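Local coordinates for chromosomal replication initiator protein DnaA (Aquifex aeolicus, PDB 1L8Q), which binds ATP and the replication origin, and probably initiates and regulates bacterial chromosome replication by assembling into an ATP-dependent filament, at residues E189-Y193 against F216-E220; Q232-F236 against Q318-I323. All coordinates share one frame; numbering follows the deposited sequence.

Contact 1: E189-Y193 against F216-E220; sequences EVIDY and FEGLE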
loop_
_atom_site.group_PDB
_atom_site.type_symbol
_atom_site.label_atom_id
_atom_site.label_comp_id
_atom_site.label_asym_id
_atom_site.label_seq_id
_atom_site.Cartn_x
_atom_site.Cartn_y
_atom_site.Cartn_z
ATOM N N GLU A 189 -20.675 -16.236 -4.474
ATOM C CA GLU A 189 -19.418 -16.617 -5.124
ATOM C C GLU A 189 -18.537 -15.429 -5.473
ATOM O O GLU A 189 -17.317 -15.503 -5.359
ATOM C CB GLU A 189 -19.671 -17.427 -6.390
ATOM C CG GLU A 189 -20.695 -18.512 -6.242
ATOM C CD GLU A 189 -22.059 -18.076 -6.733
ATOM O OE1 GLU A 189 -22.164 -17.658 -7.923
ATOM O OE2 GLU A 189 -23.024 -18.153 -5.934
ATOM N N VAL A 190 -19.156 -14.350 -5.927
ATOM C CA VAL A 190 -18.414 -13.177 -6.331
ATOM C C VAL A 190 -17.817 -12.537 -5.104
ATOM O O VAL A 190 -16.623 -12.260 -5.072
ATOM C CB VAL A 190 -19.317 -12.170 -7.079
ATOM C CG1 VAL A 190 -18.502 -11.003 -7.579
ATOM C CG2 VAL A 190 -20.025 -12.858 -8.225
ATOM N N ILE A 191 -18.659 -12.319 -4.093
ATOM C CA ILE A 191 -18.215 -11.758 -2.817
ATOM C C ILE A 191 -17.116 -12.607 -2.253
ATOM O O ILE A 191 -16.081 -12.085 -1.855
ATOM C CB ILE A 191 -19.370 -11.652 -1.814
ATOM C CG1 ILE A 191 -20.468 -10.754 -2.389
ATOM C CG2 ILE A 191 -18.876 -11.082 -0.494
ATOM C CD1 ILE A 191 -21.810 -10.961 -1.776
ATOM N N ASP A 192 -17.315 -13.924 -2.251
ATOM C CA ASP A 192 -16.260 -14.831 -1.806
ATOM C C ASP A 192 -14.985 -14.700 -2.653
ATOM O O ASP A 192 -13.887 -14.567 -2.110
ATOM C CB ASP A 192 -16.737 -16.282 -1.765
ATOM C CG ASP A 192 -17.549 -16.602 -0.498
ATOM O OD1 ASP A 192 -17.615 -15.734 0.413
ATOM O OD2 ASP A 192 -18.167 -17.686 -0.333
ATOM N N TYR A 193 -15.129 -14.711 -3.974
ATOM C CA TYR A 193 -13.969 -14.604 -4.844
ATOM C C TYR A 193 -13.145 -13.398 -4.482
ATOM O O TYR A 193 -11.921 -13.454 -4.474
ATOM C CB TYR A 193 -14.376 -14.473 -6.316
ATOM C CG TYR A 193 -13.203 -14.141 -7.216
ATOM C CD1 TYR A 193 -12.388 -15.152 -7.733
ATOM C CD2 TYR A 193 -12.880 -12.834 -7.509
ATOM C CE1 TYR A 193 -11.313 -14.861 -8.545
ATOM C CE2 TYR A 193 -11.785 -12.528 -8.317
ATOM C CZ TYR A 193 -11.013 -13.546 -8.833
ATOM O OH TYR A 193 -9.920 -13.251 -9.629
ATOM N N PHE A 216 -17.875 -12.781 -14.810
ATOM C CA PHE A 216 -17.255 -13.403 -13.647
ATOM C C PHE A 216 -16.672 -14.761 -14.034
ATOM O O PHE A 216 -15.555 -15.117 -13.637
ATOM C CB PHE A 216 -18.243 -13.562 -12.491
ATOM C CG PHE A 216 -17.674 -14.306 -11.311
ATOM C CD1 PHE A 216 -16.627 -13.762 -10.574
ATOM C CD2 PHE A 216 -18.173 -15.556 -10.954
ATOM C CE1 PHE A 216 -16.091 -14.429 -9.518
ATOM C CE2 PHE A 216 -17.650 -16.251 -9.871
ATOM C CZ PHE A 216 -16.595 -15.682 -9.141
ATOM N N GLU A 217 -17.419 -15.516 -14.821
ATOM C CA GLU A 217 -16.966 -16.857 -15.202
ATOM C C GLU A 217 -15.867 -16.839 -16.271
ATOM O O GLU A 217 -15.158 -17.832 -16.458
ATOM C CB GLU A 217 -18.141 -17.753 -15.594
ATOM C CG GLU A 217 -19.169 -17.860 -14.482
ATOM C CD GLU A 217 -20.292 -18.834 -14.786
ATOM O OE1 GLU A 217 -20.575 -19.084 -15.967
ATOM O OE2 GLU A 217 -20.906 -19.347 -13.838
ATOM N N GLY A 218 -15.716 -15.694 -16.932
ATOM C CA GLY A 218 -14.662 -15.496 -17.899
ATOM C C GLY A 218 -13.359 -15.312 -17.162
ATOM O O GLY A 218 -12.330 -15.845 -17.568
ATOM N N LEU A 219 -13.415 -14.587 -16.047
ATOM C CA LEU A 219 -12.238 -14.361 -15.215
ATOM C C LEU A 219 -11.791 -15.665 -14.592
ATOM O O LEU A 219 -10.598 -15.980 -14.564
ATOM C CB LEU A 219 -12.518 -13.310 -14.128
ATOM C CG LEU A 219 -11.276 -12.975 -13.281
ATOM C CD1 LEU A 219 -10.056 -12.655 -14.174
ATOM C CD2 LEU A 219 -11.583 -11.838 -12.297
ATOM N N GLU A 220 -12.740 -16.448 -14.116
ATOM C CA GLU A 220 -12.383 -17.732 -13.525
ATOM C C GLU A 220 -11.677 -18.615 -14.549
ATOM O O GLU A 220 -10.650 -19.242 -14.244
ATOM C CB GLU A 220 -13.605 -18.424 -12.919
ATOM C CG GLU A 220 -14.057 -17.781 -11.609
ATOM C CD GLU A 220 -15.266 -18.449 -11.002
ATOM O OE1 GLU A 220 -15.187 -18.842 -9.823
ATOM O OE2 GLU A 220 -16.303 -18.569 -11.690
#

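Contact 2: Q232-F236 against Q318-I323; sequences QIVEF and QAFDKI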
loop_
_atom_site.group_PDB
_atom_site.type_symbol
_atom_site.label_atom_id
_atom_site.label_comp_id
_atom_site.label_asym_id
_atom_site.label_seq_id
_atom_site.Cartn_x
_atom_site.Cartn_y
_atom_site.Cartn_z
ATOM N N GLN A 232 2.801 -25.623 -16.155
ATOM C CA GLN A 232 3.564 -26.001 -17.332
ATOM C C GLN A 232 5.008 -25.566 -17.153
ATOM O O GLN A 232 5.926 -26.268 -17.563
ATOM C CB GLN A 232 2.980 -25.364 -18.589
ATOM C CG GLN A 232 1.896 -26.172 -19.275
ATOM C CD GLN A 232 1.451 -25.535 -20.584
ATOM O OE1 GLN A 232 0.521 -24.724 -20.605
ATOM N NE2 GLN A 232 2.123 -25.884 -21.674
ATOM N N ILE A 233 5.210 -24.411 -16.527
ATOM C CA ILE A 233 6.561 -23.929 -16.280
ATOM C C ILE A 233 7.284 -24.832 -15.281
ATOM O O ILE A 233 8.478 -25.091 -15.416
ATOM C CB ILE A 233 6.551 -22.466 -15.826
ATOM C CG1 ILE A 233 6.421 -21.552 -17.047
ATOM C CG2 ILE A 233 7.818 -22.140 -15.074
ATOM C CD1 ILE A 233 6.330 -20.101 -16.718
ATOM N N VAL A 234 6.548 -25.338 -14.299
ATOM C CA VAL A 234 7.126 -26.252 -13.339
ATOM C C VAL A 234 7.523 -27.544 -14.041
ATOM O O VAL A 234 8.635 -28.035 -13.856
ATOM C CB VAL A 234 6.183 -26.528 -12.160
ATOM C CG1 VAL A 234 6.740 -27.651 -11.281
ATOM C CG2 VAL A 234 5.990 -25.261 -11.338
ATOM N N GLU A 235 6.625 -28.081 -14.864
ATOM C CA GLU A 235 6.942 -29.260 -15.663
ATOM C C GLU A 235 8.219 -28.992 -16.451
ATOM O O GLU A 235 9.069 -29.866 -16.595
ATOM C CB GLU A 235 5.828 -29.567 -16.666
ATOM C CG GLU A 235 4.557 -30.148 -16.084
ATOM C CD GLU A 235 3.448 -30.281 -17.125
ATOM O OE1 GLU A 235 3.589 -29.720 -18.243
ATOM O OE2 GLU A 235 2.432 -30.948 -16.823
ATOM N N PHE A 236 8.341 -27.775 -16.972
ATOM C CA PHE A 236 9.487 -27.423 -17.797
ATOM C C PHE A 236 10.790 -27.471 -17.018
ATOM O O PHE A 236 11.705 -28.203 -17.382
ATOM C CB PHE A 236 9.301 -26.052 -18.426
ATOM C CG PHE A 236 10.455 -25.618 -19.247
ATOM C CD1 PHE A 236 10.696 -26.199 -20.476
ATOM C CD2 PHE A 236 11.317 -24.637 -18.789
ATOM C CE1 PHE A 236 11.770 -25.813 -21.233
ATOM C CE2 PHE A 236 12.389 -24.242 -19.543
ATOM C CZ PHE A 236 12.621 -24.835 -20.770
ATOM N N GLN A 318 12.762 -20.627 -24.005
ATOM C CA GLN A 318 12.123 -21.909 -24.235
ATOM C C GLN A 318 10.739 -21.944 -23.582
ATOM O O GLN A 318 9.740 -22.242 -24.243
ATOM C CB GLN A 318 13.006 -23.046 -23.733
ATOM C CG GLN A 318 14.295 -23.200 -24.522
ATOM C CD GLN A 318 14.057 -23.448 -26.015
ATOM O OE1 GLN A 318 13.359 -24.394 -26.392
ATOM N NE2 GLN A 318 14.656 -22.613 -26.858
ATOM N N ALA A 319 10.683 -21.623 -22.292
ATOM C CA ALA A 319 9.412 -21.539 -21.583
ATOM C C ALA A 319 8.388 -20.727 -22.380
ATOM O O ALA A 319 7.240 -21.138 -22.521
ATOM C CB ALA A 319 9.606 -20.932 -20.211
ATOM N N PHE A 320 8.803 -19.582 -22.910
ATOM C CA PHE A 320 7.890 -18.753 -23.691
ATOM C C PHE A 320 7.314 -19.495 -24.904
ATOM O O PHE A 320 6.097 -19.592 -25.070
ATOM C CB PHE A 320 8.581 -17.475 -24.146
ATOM C CG PHE A 320 7.751 -16.633 -25.058
ATOM C CD1 PHE A 320 6.843 -15.737 -24.549
ATOM C CD2 PHE A 320 7.886 -16.734 -26.425
ATOM C CE1 PHE A 320 6.098 -14.946 -25.383
ATOM C CE2 PHE A 320 7.138 -15.957 -27.261
ATOM C CZ PHE A 320 6.242 -15.058 -26.739
ATOM N N ASP A 321 8.197 -20.014 -25.742
ATOM C CA ASP A 321 7.793 -20.731 -26.944
ATOM C C ASP A 321 6.936 -21.962 -26.645
ATOM O O ASP A 321 6.087 -22.347 -27.452
ATOM C CB ASP A 321 9.028 -21.174 -27.737
ATOM C CG ASP A 321 9.744 -20.017 -28.413
ATOM O OD1 ASP A 321 9.207 -18.887 -28.424
ATOM O OD2 ASP A 321 10.853 -20.153 -28.970
ATOM N N LYS A 322 7.164 -22.584 -25.491
ATOM C CA LYS A 322 6.463 -23.820 -25.157
ATOM C C LYS A 322 5.187 -23.606 -24.357
ATOM O O LYS A 322 4.266 -24.412 -24.434
ATOM C CB LYS A 322 7.384 -24.774 -24.389
ATOM C CG LYS A 322 8.743 -25.011 -25.050
ATOM C CD LYS A 322 8.695 -26.165 -26.033
ATOM C CE LYS A 322 10.088 -26.499 -26.557
ATOM N NZ LYS A 322 10.584 -25.463 -27.498
ATOM N N ILE A 323 5.128 -22.525 -23.593
ATOM C CA ILE A 323 4.002 -22.319 -22.701
ATOM C C ILE A 323 3.164 -21.071 -22.966
ATOM O O ILE A 323 2.043 -20.984 -22.503
ATOM C CB ILE A 323 4.491 -22.350 -21.246
ATOM C CG1 ILE A 323 5.051 -23.745 -20.925
ATOM C CG2 ILE A 323 3.363 -21.975 -20.285
ATOM C CD1 ILE A 323 6.093 -23.766 -19.809
HETATM O O HOH W 1 -0.473 -23.169 -22.676
#

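Contact 1: E189-Y193 against F216-E220
F216 meets Y193 as an offset edge-to-face aromatic pair: the edge of the F216 ring is turned toward the face of Y193, with the centroids 5.6 Å apart and the planes at 83°. The nearest approach is F216 CE1 to Y193 CB, 3.6 Å. F216 has CG anti to its backbone N (chi1 175°), which carries the ring across toward helix 188-197.

A CH-pi contact covers one face of F216, where V190 CG2 sits over the ring centre, 4.1 Å from its centroid. CG of E220, one turn along the same helix, lies over the rim of the opposite face, so both faces have an aliphatic neighbour.

These residues join a helix of the AAA+ region (domain III) to the start of the long helix 216-241, which is taken to open domain IV, the dsDNA-binding part. The short segments cross at 43° with their axes 11.9 Å apart, a spacing bridged by the large side chains.

Apolar packing continues at L219, whose CD2 lies 3.9 Å from Y193 CZ. L219 touches L210 and I211 of helix 201-214. No hydrogen bond links the two segments, but Y193 OH is hydrogen-bonded to E223 OE1, further along helix 216-241.

Contact 2: Q232-F236 against Q318-I323
I323, on the last turn of helix 308-323, packs against Q232 and I233 of the long helix 216-241. Both helices are assigned to the all-helical domain IV, which carries the helix-turn-helix of DnaA, and this contact lays the C-terminal helix across the long one. The segment axes come within 10.4 Å, with their directions 129° apart.

The tight part centres on I323. Its CD1 is 3.6 Å from I233 CG1, and its CG1 is 3.5 Å from Q232 CB. The CG1 arm stands anti to the carbonyl carbon (chi1 -64°), bringing CD1 against the helix backbone as well, near Q232 O. I233 also touches L267, C268 and C272 of helix 258-272, so this buried side chain is shared between helices 308-323 and 258-272. An alanine in place of I323 would probably open a gap beside I233 and deprive the aliphatic part of Q232 of its apolar support.

F236 extends the packing one turn on: A319 N lies over one face of its ring, toward the rim, while F236 CZ approaches Q318 CB at 3.5 Å.

The margins are looser. At the I323 end the Q232 amide makes no direct hydrogen bond across the contact; a water donates to Q232 OE1 at 2.8 Å and, weakly, to I323 O. At the far end, near F236, the ends of Q318 and exposed K322 lead away from helix 216-241 and pair with each other, K322 NZ donating to Q318 OE1 at 3.2 Å from 30° out of the carbonyl plane.

Overall arrangement
Helix 216-241 takes part in both contacts, with contact 1 on its first turn and contact 2 farther along. Their centres are 27 Å apart and their nearest atoms about 14 Å, so they do not touch and are joined through this one helix. They follow in series along the chain: contact 1 packs the start of the helix against domain III, and contact 2 lies wholly within domain IV. Both lie away from the residues that bind nucleotide, magnesium and single-stranded DNA, although domain IV is assigned to dsDNA binding. Contact 1 is flanked by helix 201-214, which carries the ATP-binding R202, so the connecting helix is packed against a helix that reaches the nucleotide site.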